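Local coordinates for protein glutamine cyclotransferase (PDB 3MBR) that probably catalyses the cyclisation of N-terminal glutamine in peptides to pyroglutamate, and folds as a beta-propeller with a bound calcium ion, at residues E24-F27 / H32-E35; L26-G31 / A213-L218; S43-V48 / D75-L80; N207-D212 / L218-K223. The protein carries 1 engineered substitution. All blocks are in the same frame, centred on the assembly; numbering follows the deposited sequence.

Interaction 1. Residues E24-F27 / H32-E35; sequences EGLF and HLYE. With CA (calcium ion), chain B.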
loop_
_atom_site.group_PDB
_atom_site.type_symbol
_atom_site.label_atom_id
_atom_site.label_comp_id
_atom_site.label_asym_id
_atom_site.label_seq_id
_atom_site.Cartn_x
_atom_site.Cartn_y
_atom_site.Cartn_z
ATOM N N GLU A 24 1.354 -1.043 -7.470
ATOM C CA GLU A 24 0.803 -2.147 -6.682
ATOM C C GLU A 24 1.100 -1.995 -5.238
ATOM O O GLU A 24 0.683 -2.843 -4.436
ATOM C CB GLU A 24 1.351 -3.481 -7.219
ATOM C CG GLU A 24 0.776 -3.882 -8.567
ATOM C CD GLU A 24 -0.758 -4.216 -8.706
ATOM O OE1 GLU A 24 -1.494 -4.224 -7.808
ATOM O OE2 GLU A 24 -1.217 -4.498 -9.875
ATOM N N GLY A 25 1.835 -0.975 -4.814
ATOM C CA GLY A 25 2.149 -0.755 -3.386
ATOM C C GLY A 25 3.166 0.345 -3.291
ATOM O O GLY A 25 3.894 0.636 -4.300
ATOM N N LEU A 26 3.241 0.992 -2.140
ATOM C CA LEU A 26 4.142 2.150 -2.017
ATOM C C LEU A 26 4.565 2.300 -0.562
ATOM O O LEU A 26 3.744 2.054 0.357
ATOM C CB LEU A 26 3.326 3.420 -2.418
ATOM C CG LEU A 26 4.107 4.730 -2.616
ATOM C CD1 LEU A 26 4.869 4.746 -3.913
ATOM C CD2 LEU A 26 3.086 5.901 -2.575
ATOM N N PHE A 27 5.828 2.698 -0.354
ATOM C CA PHE A 27 6.217 3.111 1.018
ATOM C C PHE A 27 7.251 4.182 0.930
ATOM O O PHE A 27 7.792 4.436 -0.202
ATOM C CB PHE A 27 6.635 1.942 1.910
ATOM C CG PHE A 27 7.890 1.233 1.486
ATOM C CD1 PHE A 27 9.147 1.762 1.803
ATOM C CD2 PHE A 27 7.834 -0.012 0.825
ATOM C CE1 PHE A 27 10.375 1.069 1.452
ATOM C CE2 PHE A 27 9.069 -0.680 0.469
ATOM C CZ PHE A 27 10.311 -0.146 0.806
ATOM N N HIS A 32 13.102 8.664 0.134
ATOM C CA HIS A 32 12.718 8.150 -1.176
ATOM C C HIS A 32 11.453 7.341 -1.077
ATOM O O HIS A 32 11.077 6.789 0.001
ATOM C CB HIS A 32 13.796 7.219 -1.766
ATOM C CG HIS A 32 15.104 7.902 -1.971
ATOM N ND1 HIS A 32 16.185 7.660 -1.161
ATOM C CD2 HIS A 32 15.478 8.849 -2.852
ATOM C CE1 HIS A 32 17.208 8.408 -1.563
ATOM N NE2 HIS A 32 16.797 9.159 -2.573
ATOM N N LEU A 33 10.760 7.302 -2.194
ATOM C CA LEU A 33 9.651 6.382 -2.306
ATOM C C LEU A 33 10.095 5.064 -2.904
ATOM O O LEU A 33 11.071 5.023 -3.693
ATOM C CB LEU A 33 8.560 6.959 -3.248
ATOM C CG LEU A 33 7.907 8.237 -2.704
ATOM C CD1 LEU A 33 7.194 9.031 -3.811
ATOM C CD2 LEU A 33 6.961 7.822 -1.628
ATOM N N TYR A 34 9.428 3.979 -2.532
ATOM C CA TYR A 34 9.654 2.679 -3.152
ATOM C C TYR A 34 8.278 2.271 -3.634
ATOM O O TYR A 34 7.272 2.370 -2.876
ATOM C CB TYR A 34 10.166 1.694 -2.089
ATOM C CG TYR A 34 11.587 1.991 -1.734
ATOM C CD1 TYR A 34 11.869 3.005 -0.816
ATOM C CD2 TYR A 34 12.659 1.322 -2.376
ATOM C CE1 TYR A 34 13.170 3.346 -0.467
ATOM C CE2 TYR A 34 14.019 1.647 -1.985
ATOM C CZ TYR A 34 14.248 2.658 -1.056
ATOM O OH TYR A 34 15.558 2.977 -0.731
ATOM N N GLU A 35 8.216 1.828 -4.878
ATOM C CA GLU A 35 6.948 1.573 -5.521
ATOM C C GLU A 35 6.955 0.251 -6.281
ATOM O O GLU A 35 7.909 0.032 -7.068
ATOM C CB GLU A 35 6.667 2.691 -6.528
ATOM C CG GLU A 35 5.273 2.640 -7.131
ATOM C CD GLU A 35 4.992 3.885 -7.992
ATOM O OE1 GLU A 35 5.893 4.749 -8.191
ATOM O OE2 GLU A 35 3.841 3.995 -8.460
HETATM CA CA CA B . 1.913 1.499 1.627
HETATM O O HOH W 1 3.181 -0.530 2.023
#
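Y34 sets its CB over one face of the F27 ring, displaced toward the rim, 3.4 Å from F27 CZ and close enough for a CH-pi contact. CG of Y34 comes next, 3.5 Å from F27 CE1, and CD1 of Y34 approaches the same CE1 to 3.3 Å. Beyond that the tyrosine ring runs off the phenylalanine, and its OH ends beside K47. The ring planes are 14° apart but offset, with centroids 4.9 Å from each other, and share little of their faces. F27 reaches this place because its CG stands between the backbone N and the carbonyl carbon (chi1 66°). Strands 23-29 and 32-37 form the opening beta hairpin of a propeller blade, and F27 and Y34 are a hydrogen-bonded antiparallel pair in it: F27 N to Y34 O and Y34 N to F27 O are each 2.9 Å. On the other face of the sheet CD1 of L26 packs on CB of E35 at 3.8 Å. The glutamate's chain is extended, and its OE2 is held by T23 OG1 and H17 NE2. The carbonyl of L26 is turned out of the hairpin and binds the calcium ion, 2.3 Å from L26 O. Water 1, the carbonyls of L155 and I209, and the carboxylates of E154 and E156 are the other ligands.

Interaction 2. Residues L26-G31 / A213-L218; sequences LFYLRG and AEHDRL. With CA (calcium ion), chain B.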
loop_
_atom_site.group_PDB
_atom_site.type_symbol
_atom_site.label_atom_id
_atom_site.label_comp_id
_atom_site.label_asym_id
_atom_site.label_seq_id
_atom_site.Cartn_x
_atom_site.Cartn_y
_atom_site.Cartn_z
ATOM N N LEU A 26 3.241 0.992 -2.140
ATOM C CA LEU A 26 4.142 2.150 -2.017
ATOM C C LEU A 26 4.565 2.300 -0.562
ATOM O O LEU A 26 3.744 2.054 0.357
ATOM C CB LEU A 26 3.326 3.420 -2.418
ATOM C CG LEU A 26 4.107 4.730 -2.616
ATOM C CD1 LEU A 26 4.869 4.746 -3.913
ATOM C CD2 LEU A 26 3.086 5.901 -2.575
ATOM N N PHE A 27 5.828 2.698 -0.354
ATOM C CA PHE A 27 6.217 3.111 1.018
ATOM C C PHE A 27 7.251 4.182 0.930
ATOM O O PHE A 27 7.792 4.436 -0.202
ATOM C CB PHE A 27 6.635 1.942 1.910
ATOM C CG PHE A 27 7.890 1.233 1.486
ATOM C CD1 PHE A 27 9.147 1.762 1.803
ATOM C CD2 PHE A 27 7.834 -0.012 0.825
ATOM C CE1 PHE A 27 10.375 1.069 1.452
ATOM C CE2 PHE A 27 9.069 -0.680 0.469
ATOM C CZ PHE A 27 10.311 -0.146 0.806
ATOM N N TYR A 28 7.581 4.836 1.996
ATOM C CA TYR A 28 8.556 5.906 1.981
ATOM C C TYR A 28 9.652 5.510 2.972
ATOM O O TYR A 28 9.408 5.013 4.098
ATOM C CB TYR A 28 7.881 7.182 2.494
ATOM C CG TYR A 28 8.802 8.355 2.700
ATOM C CD1 TYR A 28 9.551 8.462 3.853
ATOM C CD2 TYR A 28 8.971 9.289 1.729
ATOM C CE1 TYR A 28 10.417 9.525 4.100
ATOM C CE2 TYR A 28 9.838 10.401 1.957
ATOM C CZ TYR A 28 10.542 10.461 3.149
ATOM O OH TYR A 28 11.371 11.558 3.400
ATOM N N LEU A 29 10.881 5.783 2.577
ATOM C CA LEU A 29 11.952 5.494 3.512
ATOM C C LEU A 29 13.156 6.394 3.259
ATOM O O LEU A 29 13.618 6.439 2.107
ATOM C CB LEU A 29 12.387 3.974 3.344
ATOM C CG LEU A 29 13.575 3.602 4.257
ATOM C CD1 LEU A 29 13.068 3.685 5.623
ATOM C CD2 LEU A 29 13.966 2.112 3.829
ATOM N N ARG A 30 13.617 7.111 4.312
ATOM C CA ARG A 30 14.868 7.929 4.220
ATOM C C ARG A 30 14.839 8.827 2.970
ATOM O O ARG A 30 15.836 8.950 2.210
ATOM C CB ARG A 30 16.103 7.001 4.103
ATOM C CG ARG A 30 16.967 6.591 5.294
ATOM C CD ARG A 30 16.349 5.805 6.437
ATOM N NE ARG A 30 16.534 4.319 6.543
ATOM C CZ ARG A 30 17.123 3.477 5.684
ATOM N NH1 ARG A 30 17.701 3.886 4.562
ATOM N NH2 ARG A 30 17.123 2.189 5.962
ATOM N N GLY A 31 13.740 9.479 2.734
ATOM C CA GLY A 31 13.644 10.475 1.719
ATOM C C GLY A 31 13.281 9.981 0.338
ATOM O O GLY A 31 13.055 10.787 -0.555
ATOM N N ALA A 213 7.153 8.971 8.435
ATOM C CA ALA A 213 6.875 9.258 9.814
ATOM C C ALA A 213 7.756 10.331 10.393
ATOM O O ALA A 213 7.331 11.015 11.357
ATOM C CB ALA A 213 6.941 7.973 10.685
ATOM N N GLU A 214 8.956 10.514 9.816
ATOM C CA GLU A 214 9.850 11.530 10.421
ATOM C C GLU A 214 9.260 12.951 10.300
ATOM O O GLU A 214 9.409 13.815 11.166
ATOM C CB GLU A 214 11.202 11.427 9.726
ATOM C CG GLU A 214 12.200 12.474 10.197
ATOM C CD GLU A 214 13.553 12.370 9.549
ATOM O OE1 GLU A 214 14.411 13.270 9.873
ATOM O OE2 GLU A 214 13.769 11.407 8.753
ATOM N N HIS A 215 8.628 13.209 9.160
ATOM C CA HIS A 215 8.111 14.544 8.907
ATOM C C HIS A 215 6.598 14.611 8.878
ATOM O O HIS A 215 6.074 15.677 8.616
ATOM C CB HIS A 215 8.660 15.115 7.592
ATOM C CG HIS A 215 10.142 15.055 7.491
ATOM N ND1 HIS A 215 10.807 14.070 6.773
ATOM C CD2 HIS A 215 11.117 15.855 8.027
ATOM C CE1 HIS A 215 12.113 14.273 6.872
ATOM N NE2 HIS A 215 12.332 15.336 7.634
ATOM N N ASP A 216 5.925 13.475 9.184
ATOM C CA ASP A 216 4.470 13.344 9.215
ATOM C C ASP A 216 3.880 13.742 7.881
ATOM O O ASP A 216 2.996 14.597 7.843
ATOM C CB ASP A 216 3.899 14.209 10.382
ATOM C CG ASP A 216 2.372 14.007 10.606
ATOM O OD1 ASP A 216 1.760 13.003 10.146
ATOM O OD2 ASP A 216 1.815 14.906 11.275
ATOM N N ARG A 217 4.345 13.109 6.812
ATOM C CA ARG A 217 3.778 13.379 5.473
ATOM C C ARG A 217 3.119 12.113 4.955
ATOM O O ARG A 217 3.792 11.049 4.897
ATOM C CB ARG A 217 4.884 13.827 4.495
ATOM C CG ARG A 217 5.655 15.078 4.978
ATOM C CD ARG A 217 6.581 15.603 3.913
ATOM N NE ARG A 217 7.649 14.663 3.636
ATOM C CZ ARG A 217 8.499 14.777 2.612
ATOM N NH1 ARG A 217 8.431 15.865 1.787
ATOM N NH2 ARG A 217 9.439 13.879 2.451
ATOM N N LEU A 218 1.915 12.250 4.432
ATOM C CA LEU A 218 1.153 11.137 3.888
ATOM C C LEU A 218 1.067 11.317 2.382
ATOM O O LEU A 218 0.614 12.389 1.926
ATOM C CB LEU A 218 -0.229 11.126 4.537
ATOM C CG LEU A 218 -1.088 9.930 4.101
ATOM C CD1 LEU A 218 -0.456 8.628 4.450
ATOM C CD2 LEU A 218 -2.486 10.063 4.785
HETATM CA CA CA B . 1.913 1.499 1.627
HETATM O O HOH W 2 8.899 6.297 7.129
HETATM O O HOH W 1 3.181 -0.530 2.023
#
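Y28 sets the hydroxyl end of its ring against the guanidinium of R217. NH2 of R217 lies 3.5 Å from Y28 CE2 and 3.2 Å from Y28 OH, where it gives a weak hydrogen bond, bent to 129° at the hydrogen. The two planes stand almost perpendicular, at 87°: NH2 approaches the ring obliquely, while Y28 CZ lies at the edge of the guanidinium, in its plane. With its CG anti to the backbone N (chi1 173°), Y28 carries its ring toward segment 213-218, and R217 meets it through a chain bent at chi3. The stronger hold on R217 comes from D212, whose OD1 forms a salt bridge with NE. H215 joins the same carboxylate: its ND1 is hydrogen-bonded to D212 OD1, with Y28 OH near the plane of the imidazole. Water 2 spans the backbones loosely, by weak bonds 3.3 Å to Y28 O and 3.5 Å to A213 N. D216 and R217 both face D212 in a G1 beta bulge, where D216 has a left-handed backbone. The contact lies at the surface and joins two blades of the propeller, meeting where strand 23-29 nears its end and where the turn between strands 206-212 and 217-222 returns into the sheet. F27 and L29 point the other way, onto strand 67-73 of a further blade, while R217 also touches L50 and, on strand 227-233, E230.

Interaction 3. Residues S43-V48 / D75-L80; sequences SSVRKV and DRLIQL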
loop_
_atom_site.group_PDB
_atom_site.type_symbol
_atom_site.label_atom_id
_atom_site.label_comp_id
_atom_site.label_asym_id
_atom_site.label_seq_id
_atom_site.Cartn_x
_atom_site.Cartn_y
_atom_site.Cartn_z
ATOM N N SER A 43 7.261 -6.625 -14.351
ATOM C CA SER A 43 6.914 -6.218 -13.024
ATOM C C SER A 43 8.184 -5.748 -12.344
ATOM O O SER A 43 9.218 -6.380 -12.484
ATOM C CB SER A 43 6.494 -7.505 -12.457
ATOM O OG SER A 43 5.778 -7.277 -11.410
ATOM N N SER A 44 8.117 -4.712 -11.522
ATOM C CA SER A 44 9.328 -4.121 -10.987
ATOM C C SER A 44 9.124 -3.595 -9.607
ATOM O O SER A 44 7.995 -3.351 -9.143
ATOM C CB SER A 44 9.765 -2.898 -11.885
ATOM O OG SER A 44 9.059 -1.695 -11.697
ATOM N N VAL A 45 10.226 -3.331 -8.935
ATOM C CA VAL A 45 10.247 -2.525 -7.703
ATOM C C VAL A 45 11.129 -1.332 -7.993
ATOM O O VAL A 45 12.268 -1.508 -8.470
ATOM C CB VAL A 45 10.855 -3.328 -6.569
ATOM C CG1 VAL A 45 10.909 -2.517 -5.305
ATOM C CG2 VAL A 45 9.939 -4.571 -6.283
ATOM N N ARG A 46 10.632 -0.143 -7.734
ATOM C CA ARG A 46 11.335 1.092 -8.165
ATOM C C ARG A 46 11.681 1.882 -6.914
ATOM O O ARG A 46 10.839 1.997 -6.008
ATOM C CB ARG A 46 10.429 2.026 -8.973
ATOM C CG ARG A 46 9.899 1.396 -10.282
ATOM C CD ARG A 46 8.854 2.330 -10.852
ATOM N NE ARG A 46 8.380 1.792 -12.106
ATOM C CZ ARG A 46 7.882 2.583 -13.073
ATOM N NH1 ARG A 46 7.721 3.912 -12.854
ATOM N NH2 ARG A 46 7.511 2.050 -14.230
ATOM N N LYS A 47 12.886 2.457 -6.869
ATOM C CA LYS A 47 13.231 3.468 -5.885
ATOM C C LYS A 47 13.101 4.804 -6.601
ATOM O O LYS A 47 13.741 4.973 -7.640
ATOM C CB LYS A 47 14.656 3.276 -5.402
ATOM C CG LYS A 47 15.089 4.379 -4.415
ATOM C CD LYS A 47 16.624 4.125 -4.073
ATOM C CE LYS A 47 17.160 5.085 -3.150
ATOM N NZ LYS A 47 18.648 4.809 -3.006
ATOM N N VAL A 48 12.313 5.693 -6.055
ATOM C CA VAL A 48 11.858 6.904 -6.792
ATOM C C VAL A 48 12.150 8.150 -6.011
ATOM O O VAL A 48 11.976 8.212 -4.800
ATOM C CB VAL A 48 10.345 6.790 -7.157
ATOM C CG1 VAL A 48 9.835 8.038 -7.875
ATOM C CG2 VAL A 48 10.032 5.498 -7.910
ATOM N N ASP A 75 16.779 -3.775 6.938
ATOM C CA ASP A 75 17.621 -3.642 5.749
ATOM C C ASP A 75 16.981 -4.367 4.556
ATOM O O ASP A 75 17.647 -4.524 3.510
ATOM C CB ASP A 75 19.024 -4.274 6.008
ATOM C CG ASP A 75 18.952 -5.803 6.370
ATOM O OD1 ASP A 75 19.919 -6.544 6.011
ATOM O OD2 ASP A 75 17.990 -6.294 7.059
ATOM N N ARG A 76 15.737 -4.810 4.721
ATOM C CA ARG A 76 15.045 -5.629 3.715
ATOM C C ARG A 76 13.824 -4.953 3.094
ATOM O O ARG A 76 13.148 -4.151 3.748
ATOM C CB ARG A 76 14.569 -6.995 4.332
ATOM C CG ARG A 76 15.792 -7.694 4.928
ATOM C CD ARG A 76 15.639 -9.015 5.459
ATOM N NE ARG A 76 14.673 -9.256 6.516
ATOM C CZ ARG A 76 14.862 -9.095 7.841
ATOM N NH1 ARG A 76 15.946 -8.529 8.355
ATOM N NH2 ARG A 76 13.897 -9.471 8.660
ATOM N N LEU A 77 13.518 -5.369 1.867
ATOM C CA LEU A 77 12.262 -5.023 1.195
ATOM C C LEU A 77 11.513 -6.296 0.954
ATOM O O LEU A 77 12.036 -7.229 0.355
ATOM C CB LEU A 77 12.523 -4.228 -0.078
ATOM C CG LEU A 77 11.340 -3.580 -0.742
ATOM C CD1 LEU A 77 11.882 -2.529 -1.662
ATOM C CD2 LEU A 77 10.515 -4.542 -1.512
ATOM N N ILE A 78 10.313 -6.384 1.498
ATOM C CA ILE A 78 9.500 -7.643 1.383
ATOM C C ILE A 78 8.376 -7.396 0.407
ATOM O O ILE A 78 7.716 -6.367 0.498
ATOM C CB ILE A 78 8.988 -8.041 2.826
ATOM C CG1 ILE A 78 10.199 -8.234 3.752
ATOM C CG2 ILE A 78 8.116 -9.271 2.723
ATOM C CD1 ILE A 78 9.930 -8.372 5.164
ATOM N N GLN A 79 8.163 -8.354 -0.503
ATOM C CA GLN A 79 7.144 -8.162 -1.521
ATOM C C GLN A 79 6.281 -9.392 -1.674
ATOM O O GLN A 79 6.784 -10.526 -1.630
ATOM C CB GLN A 79 7.854 -7.882 -2.843
ATOM C CG GLN A 79 6.853 -7.607 -4.005
ATOM C CD GLN A 79 7.501 -7.239 -5.284
ATOM O OE1 GLN A 79 8.552 -7.742 -5.635
ATOM N NE2 GLN A 79 6.857 -6.340 -6.035
ATOM N N LEU A 80 4.981 -9.210 -1.934
ATOM C CA LEU A 80 4.033 -10.277 -2.265
ATOM C C LEU A 80 3.895 -10.399 -3.762
ATOM O O LEU A 80 4.359 -9.539 -4.516
ATOM C CB LEU A 80 2.655 -10.038 -1.624
ATOM C CG LEU A 80 2.670 -9.733 -0.144
ATOM C CD1 LEU A 80 1.248 -9.321 0.288
ATOM C CD2 LEU A 80 3.145 -10.950 0.627
HETATM O O HOH W 3 6.260 -5.460 -8.781
#
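The side-chain amide of Q79 meets a single methyl, CG2 of V45, almost evenly: OE1 of Q79 is 3.5 Å from CG2 and NE2 of Q79 is 3.6 Å from it. The two branches of V45 have different partners. CG1, anti to the backbone N (chi1 179°), reaches CD1 of L77 at 3.8 Å, while CG2 faces the amide of Q79; the valine and leucine side chains pass one another from opposing strands. Both polar atoms of the buried amide are satisfied: OE1 is hydrogen-bonded to Y90 OH, and NE2 donates to water 3 at 2.9 Å. That water gives a hydrogen to S44 O, 2.8 Å away, and is also bonded to S43 OG, so it ties the two strands together where direct polar contact is lacking. The axes of strands 44-48 and 76-80 pass 10.3 Å apart, too far for backbone pairing, so the strands meet through side chains and a water. Strand 44-49 lies between 32-37 and 55-60 in one propeller blade, strand 76-81 between 67-73 and 86-91 in the next, and L77 also packs against Y34 and I70.

Interaction 4. Residues N207-D212 / L218-K223; sequences NGIAFD and LFVTGK. With CA (calcium ion), chain B.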
loop_
_atom_site.group_PDB
_atom_site.type_symbol
_atom_site.label_atom_id
_atom_site.label_comp_id
_atom_site.label_asym_id
_atom_site.label_seq_id
_atom_site.Cartn_x
_atom_site.Cartn_y
_atom_site.Cartn_z
ATOM N N ASN A 207 -3.573 3.101 -5.422
ATOM C CA ASN A 207 -2.955 1.819 -5.102
ATOM C C ASN A 207 -1.670 2.014 -4.340
ATOM O O ASN A 207 -0.924 1.052 -4.125
ATOM C CB ASN A 207 -2.736 0.987 -6.368
ATOM C CG ASN A 207 -2.932 -0.433 -6.147
ATOM O OD1 ASN A 207 -3.565 -1.029 -7.020
ATOM N ND2 ASN A 207 -2.302 -1.018 -5.155
ATOM N N GLY A 208 -1.348 3.235 -3.904
ATOM C CA GLY A 208 -0.093 3.463 -3.178
ATOM C C GLY A 208 -0.394 4.439 -2.056
ATOM O O GLY A 208 -0.918 5.544 -2.370
ATOM N N ILE A 209 -0.127 4.070 -0.830
ATOM C CA ILE A 209 -0.285 4.959 0.314
ATOM C C ILE A 209 1.038 4.878 1.068
ATOM O O ILE A 209 1.397 3.758 1.500
ATOM C CB ILE A 209 -1.454 4.553 1.248
ATOM C CG1 ILE A 209 -2.777 4.503 0.449
ATOM C CG2 ILE A 209 -1.494 5.570 2.385
ATOM C CD1 ILE A 209 -3.889 3.788 1.238
ATOM N N ALA A 210 1.751 5.978 1.232
ATOM C CA ALA A 210 3.049 5.928 1.890
ATOM C C ALA A 210 3.154 7.005 3.003
ATOM O O ALA A 210 2.833 8.155 2.730
ATOM C CB ALA A 210 4.197 6.109 0.910
ATOM N N PHE A 211 3.656 6.677 4.154
ATOM C CA PHE A 211 3.760 7.620 5.221
ATOM C C PHE A 211 5.229 7.853 5.580
ATOM O O PHE A 211 6.026 6.881 5.766
ATOM C CB PHE A 211 3.006 7.072 6.445
ATOM C CG PHE A 211 2.993 8.026 7.574
ATOM C CD1 PHE A 211 2.462 9.295 7.435
ATOM C CD2 PHE A 211 3.490 7.641 8.823
ATOM C CE1 PHE A 211 2.412 10.201 8.509
ATOM C CE2 PHE A 211 3.398 8.540 9.941
ATOM C CZ PHE A 211 2.896 9.798 9.758
ATOM N N ASP A 212 5.622 9.126 5.586
ATOM C CA ASP A 212 6.946 9.566 6.060
ATOM C C ASP A 212 6.757 9.906 7.527
ATOM O O ASP A 212 6.221 10.972 7.832
ATOM C CB ASP A 212 7.324 10.801 5.235
ATOM C CG ASP A 212 8.500 11.580 5.820
ATOM O OD1 ASP A 212 8.817 12.639 5.220
ATOM O OD2 ASP A 212 9.106 11.174 6.835
ATOM N N LEU A 218 1.915 12.250 4.432
ATOM C CA LEU A 218 1.153 11.137 3.888
ATOM C C LEU A 218 1.067 11.317 2.382
ATOM O O LEU A 218 0.614 12.389 1.926
ATOM C CB LEU A 218 -0.229 11.126 4.537
ATOM C CG LEU A 218 -1.088 9.930 4.101
ATOM C CD1 LEU A 218 -0.456 8.628 4.450
ATOM C CD2 LEU A 218 -2.486 10.063 4.785
ATOM N N PHE A 219 1.470 10.309 1.577
ATOM C CA PHE A 219 1.435 10.421 0.129
ATOM C C PHE A 219 0.497 9.354 -0.460
ATOM O O PHE A 219 0.468 8.209 0.010
ATOM C CB PHE A 219 2.845 10.111 -0.413
ATOM C CG PHE A 219 3.906 11.068 0.106
ATOM C CD1 PHE A 219 3.966 12.402 -0.316
ATOM C CD2 PHE A 219 4.835 10.609 1.023
ATOM C CE1 PHE A 219 4.981 13.235 0.157
ATOM C CE2 PHE A 219 5.806 11.441 1.491
ATOM C CZ PHE A 219 5.876 12.748 1.072
ATOM N N VAL A 220 -0.199 9.719 -1.538
ATOM C CA VAL A 220 -1.027 8.765 -2.232
ATOM C C VAL A 220 -0.814 8.843 -3.754
ATOM O O VAL A 220 -0.632 9.964 -4.301
ATOM C CB VAL A 220 -2.551 8.925 -1.914
ATOM C CG1 VAL A 220 -2.813 8.743 -0.449
ATOM C CG2 VAL A 220 -3.087 10.254 -2.303
ATOM N N THR A 221 -0.836 7.721 -4.431
ATOM C CA THR A 221 -0.861 7.734 -5.885
ATOM C C THR A 221 -1.528 6.460 -6.371
ATOM O O THR A 221 -2.082 5.693 -5.563
ATOM C CB THR A 221 0.546 7.891 -6.494
ATOM O OG1 THR A 221 0.417 8.243 -7.894
ATOM C CG2 THR A 221 1.459 6.684 -6.355
ATOM N N GLY A 222 -1.595 6.249 -7.679
ATOM C CA GLY A 222 -2.273 5.062 -8.196
ATOM C C GLY A 222 -1.841 4.746 -9.600
ATOM O O GLY A 222 -0.901 5.398 -10.159
ATOM N N LYS A 223 -2.445 3.692 -10.142
ATOM C CA LYS A 223 -1.991 3.125 -11.397
ATOM C C LYS A 223 -2.089 4.138 -12.492
ATOM O O LYS A 223 -3.151 4.676 -12.795
ATOM C CB LYS A 223 -2.840 1.901 -11.785
ATOM C CG LYS A 223 -2.704 0.770 -10.729
ATOM C CD LYS A 223 -3.362 -0.524 -11.300
ATOM C CE LYS A 223 -3.301 -1.633 -10.288
ATOM N NZ LYS A 223 -2.036 -2.132 -10.012
HETATM CA CA CA B . 1.913 1.499 1.627
HETATM O O HOH W 1 3.181 -0.530 2.023
#
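The carbonyl oxygen of T221 is gripped by two successive backbone amides. N207 N reaches T221 O at 3.0 Å, nearly straight at 173°, in the carbonyl plane and on a lone pair; G208 N comes from above that plane at 3.1 Å, bent to 136°. Two residues facing one make a classic beta bulge. Past it the pairing is regular, with T221 N to G208 O at 3.0 Å, and A210 N to F219 O and F219 N to A210 O both at 2.8 Å. On one face of the sheet the side chains of I209 and L218 run alongside each other, CG2 of I209 being 3.8 Å from CD1 of L218; on the other, F219 rests its CE2 on CB of D212. K223 runs extended as far as CE, which lies 3.3 Å from N207 OD1; the bend at chi4 (-68°) then turns NZ to its salt bridge with E24. I209 O points away from strand 217-222 and binds the calcium ion at 2.3 Å. E156 supports this strand twice, binding the metal through OE2 and taking the F211 amide hydrogen on OE1. The hairpin is thus the inner edge of a four-stranded antiparallel propeller blade, its edge strand 206-212 giving one carbonyl to the calcium site.

Interactions 1 and 4 are hairpins of neighbouring blades whose innermost strands meet side by side at the calcium ion: L26 CB is 3.5 Å from G208 CA, each strand lends the metal one carbonyl, and a salt bridge ties their ends. Interaction 2 joins the same blades farther out, about 10 Å from each of them between centres, and leans on interaction 4 through D212, whose CG is 3.3 Å from Y28 CE1. Interaction 3 continues the blade of interaction 1, with V48 N 2.8 Å from L33 O, and couples it to the blade on the other side, where L77 CD1 is 3.8 Å from F27 CZ. The side chain of L77 is about 11 Å from the calcium ion.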